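PDB 5H99: geobacter metallireducens SMUG1 from Geobacter metallireducens, which belongs to the uracil-DNA glycosylase superfamily and has an alpha/beta fold in which helices pack around a central parallel sheet. Local coordinates for residues R38-A43 with G88-P93. The protein carries 1 engineered substitution. Residues are numbered along the deposited sequence; the frame is centred on the assembly and turned at random.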
ATOM      1  N   ARG A  38      -7.379   5.609  -9.573  1.00 29.72           N
ATOM      2  CA  ARG A  38      -8.518   5.375  -8.694  1.00 28.98           C
ATOM      3  C   ARG A  38      -9.334   4.157  -9.108  1.00 30.49           C
ATOM      4  O   ARG A  38      -9.852   3.441  -8.262  1.00 26.08           O
ATOM      5  CB  ARG A  38      -9.436   6.598  -8.653  1.00 20.43           C
ATOM      6  CG  ARG A  38     -10.542   6.465  -7.617  1.00 23.20           C
ATOM      7  CD  ARG A  38     -11.546   7.599  -7.678  1.00 22.09           C
ATOM      8  NE  ARG A  38     -12.573   7.446  -6.651  1.00 21.20           N
ATOM      9  CZ  ARG A  38     -13.612   6.623  -6.745  1.00 35.78           C
ATOM     10  NH1 ARG A  38     -13.769   5.869  -7.825  1.00 22.47           N
ATOM     11  NH2 ARG A  38     -14.493   6.550  -5.756  1.00 31.53           N
ATOM     12  N   GLU A  39      -9.463   3.938 -10.412  1.00 22.66           N
ATOM     13  CA  GLU A  39     -10.344   2.894 -10.923  1.00 34.45           C
ATOM     14  C   GLU A  39      -9.866   1.472 -10.562  1.00 32.78           C
ATOM     15  O   GLU A  39     -10.634   0.701  -9.974  1.00 28.73           O
ATOM     16  CB  GLU A  39     -10.504   3.051 -12.441  1.00 37.44           C
ATOM     17  CG  GLU A  39     -11.769   2.461 -13.022  1.00 36.49           C
ATOM     18  CD  GLU A  39     -11.902   2.758 -14.503  1.00 38.40           C
ATOM     19  OE1 GLU A  39     -11.231   2.078 -15.308  1.00 40.97           O
ATOM     20  OE2 GLU A  39     -12.674   3.674 -14.862  1.00 30.54           O
ATOM     21  N   PRO A  40      -8.607   1.115 -10.894  1.00 27.28           N
ATOM     22  CA  PRO A  40      -8.171  -0.219 -10.459  1.00 22.73           C
ATOM     23  C   PRO A  40      -8.053  -0.343  -8.939  1.00 26.69           C
ATOM     24  O   PRO A  40      -8.302  -1.419  -8.392  1.00 26.13           O
ATOM     25  CB  PRO A  40      -6.801  -0.379 -11.125  1.00 19.93           C
ATOM     26  CG  PRO A  40      -6.340   1.002 -11.391  1.00 29.72           C
ATOM     27  CD  PRO A  40      -7.566   1.791 -11.693  1.00 23.76           C
ATOM     28  N   HIS A  41      -7.665   0.742  -8.276  1.00 23.22           N
ATOM     29  CA  HIS A  41      -7.540   0.753  -6.822  1.00 24.57           C
ATOM     30  C   HIS A  41      -8.873   0.455  -6.145  1.00 21.50           C
ATOM     31  O   HIS A  41      -8.948  -0.341  -5.208  1.00 21.33           O
ATOM     32  CB  HIS A  41      -7.002   2.104  -6.345  1.00 24.34           C
ATOM     33  CG  HIS A  41      -6.922   2.228  -4.856  1.00 23.03           C
ATOM     34  ND1 HIS A  41      -5.953   1.598  -4.105  1.00 20.01           N
ATOM     35  CD2 HIS A  41      -7.692   2.912  -3.975  1.00 17.97           C
ATOM     36  CE1 HIS A  41      -6.129   1.886  -2.829  1.00 31.79           C
ATOM     37  NE2 HIS A  41      -7.179   2.683  -2.723  1.00 24.75           N
ATOM     38  N   VAL A  42      -9.927   1.092  -6.643  1.00 24.74           N
ATOM     39  CA  VAL A  42     -11.264   0.947  -6.088  1.00 19.65           C
ATOM     40  C   VAL A  42     -11.820  -0.416  -6.483  1.00 23.45           C
ATOM     41  O   VAL A  42     -12.599  -1.017  -5.742  1.00 27.63           O
ATOM     42  CB  VAL A  42     -12.193   2.091  -6.563  1.00 32.91           C
ATOM     43  CG1 VAL A  42     -13.661   1.680  -6.532  1.00 26.64           C
ATOM     44  CG2 VAL A  42     -11.964   3.336  -5.718  1.00 28.38           C
ATOM     45  N   ALA A  43     -11.398  -0.915  -7.642  1.00 16.67           N
ATOM     46  CA  ALA A  43     -11.709  -2.289  -8.013  1.00 24.82           C
ATOM     47  C   ALA A  43     -11.172  -3.236  -6.944  1.00 26.56           C
ATOM     48  O   ALA A  43     -11.891  -4.100  -6.443  1.00 24.11           O
ATOM     49  CB  ALA A  43     -11.126  -2.627  -9.376  1.00 30.44           C
ATOM     50  N   GLY A  88      -8.227  -1.547 -15.431  1.00 37.99           N
ATOM     51  CA  GLY A  88      -8.667  -0.195 -15.149  1.00 51.15           C
ATOM     52  C   GLY A  88      -8.057   0.914 -15.976  1.00 45.63           C
ATOM     53  O   GLY A  88      -7.067   0.724 -16.685  1.00 36.21           O
ATOM     54  N   THR A  89      -8.669   2.087 -15.869  1.00 47.72           N
ATOM     55  CA  THR A  89      -8.142   3.298 -16.470  1.00 41.99           C
ATOM     56  C   THR A  89      -7.056   3.868 -15.572  1.00 37.69           C
ATOM     57  O   THR A  89      -7.307   4.178 -14.408  1.00 40.14           O
ATOM     58  CB  THR A  89      -9.242   4.352 -16.690  1.00 43.69           C
ATOM     59  OG1 THR A  89     -10.050   3.974 -17.812  1.00 45.64           O
ATOM     60  CG2 THR A  89      -8.629   5.721 -16.950  1.00 27.65           C
ATOM     61  N   VAL A  90      -5.848   3.994 -16.106  1.00 37.67           N
ATOM     62  CA  VAL A  90      -4.775   4.649 -15.375  1.00 45.58           C
ATOM     63  C   VAL A  90      -4.220   5.791 -16.210  1.00 37.80           C
ATOM     64  O   VAL A  90      -3.569   5.571 -17.232  1.00 38.07           O
ATOM     65  CB  VAL A  90      -3.640   3.671 -15.014  1.00 28.98           C
ATOM     66  CG1 VAL A  90      -2.509   4.409 -14.315  1.00 31.50           C
ATOM     67  CG2 VAL A  90      -4.167   2.549 -14.132  1.00 26.32           C
ATOM     68  N   THR A  91      -4.484   7.014 -15.767  1.00 27.36           N
ATOM     69  CA  THR A  91      -3.998   8.191 -16.467  1.00 34.78           C
ATOM     70  C   THR A  91      -2.682   8.628 -15.849  1.00 35.40           C
ATOM     71  O   THR A  91      -2.378   8.289 -14.706  1.00 37.57           O
ATOM     72  CB  THR A  91      -5.008   9.353 -16.419  1.00 35.05           C
ATOM     73  OG1 THR A  91      -5.224   9.750 -15.059  1.00 46.47           O
ATOM     74  CG2 THR A  91      -6.333   8.935 -17.040  1.00 22.40           C
ATOM     75  N   ARG A  92      -1.897   9.374 -16.613  1.00 36.35           N
ATOM     76  CA  ARG A  92      -0.586   9.803 -16.156  1.00 29.79           C
ATOM     77  C   ARG A  92      -0.728  10.970 -15.190  1.00 29.39           C
ATOM     78  O   ARG A  92      -1.582  11.837 -15.380  1.00 27.48           O
ATOM     79  CB  ARG A  92       0.292  10.177 -17.349  1.00 38.96           C
ATOM     80  CG  ARG A  92       0.404   9.050 -18.360  1.00 38.49           C
ATOM     81  CD  ARG A  92       1.481   9.301 -19.396  1.00 30.27           C
ATOM     82  NE  ARG A  92       1.454   8.273 -20.432  1.00 39.76           N
ATOM     83  CZ  ARG A  92       2.229   7.193 -20.429  1.00 46.48           C
ATOM     84  NH1 ARG A  92       3.089   6.995 -19.439  1.00 45.00           N
ATOM     85  NH2 ARG A  92       2.138   6.305 -21.410  1.00 40.00           N
ATOM     86  N   PRO A  93       0.102  10.987 -14.138  1.00 34.98           N
ATOM     87  CA  PRO A  93       0.083  12.083 -13.168  1.00 31.08           C
ATOM     88  C   PRO A  93       0.457  13.394 -13.838  1.00 37.58           C
ATOM     89  O   PRO A  93       1.215  13.379 -14.808  1.00 48.83           O
ATOM     90  CB  PRO A  93       1.143  11.674 -12.137  1.00 26.31           C
ATOM     91  CG  PRO A  93       1.427  10.231 -12.400  1.00 27.85           C
ATOM     92  CD  PRO A  93       1.172  10.020 -13.852  1.00 27.98           C
TER
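Glu39 and Thr89 carry the polar half of this contact. The backbone N of Thr89 donates a hydrogen bond to OE1 of Glu39 over 2.6 Å, with an N-H...O angle of 150°. The donor comes in from above the carboxylate, 46° out of its plane. The glutamate gets there with an extended chain: CG is anti to the backbone N (chi1 -156°), and the carboxylate is carried out to the loop. The same OE1 lies against the side chain of Thr89, 3.3 Å from its CB. Thr89 OG1 offers at most a weak hydrogen bond to this oxygen at 3.4 Å, and its proton may go to another acceptor. One carboxylate oxygen therefore takes up a backbone N-H of a loop that has no regular secondary structure here.

The apolar half belongs to Pro40. Its CG meets CG2 of Val90 at 3.8 Å, and the two side chains cross at about a right angle. Its CD packs on the loop backbone, 3.6 Å from the carbonyl O of Thr89 and 4.1 Å from CA of Gly88. The backbones are nearest here, with the CA atoms of Pro40 and Gly88 4.7 Å apart. Gly88 has no side chain, so the proline ring can come this close. Pro40 is buried, and Ile86 and Phe105 also touch it. Val90 leans in addition on Tyr36 and Val102.

Glu39 and Thr89 are exposed, and the whole contact lies near the surface. It ties the first turn of helix 38-48 to the long loop between helices 77-82 and 112-125 by one side-chain-to-backbone bond and a little packing. A helix-borne carboxylate binds a loop N-H beside a small proline-valine contact, joining the start of this helix to an irregular connection of the uracil-DNA glycosylase fold.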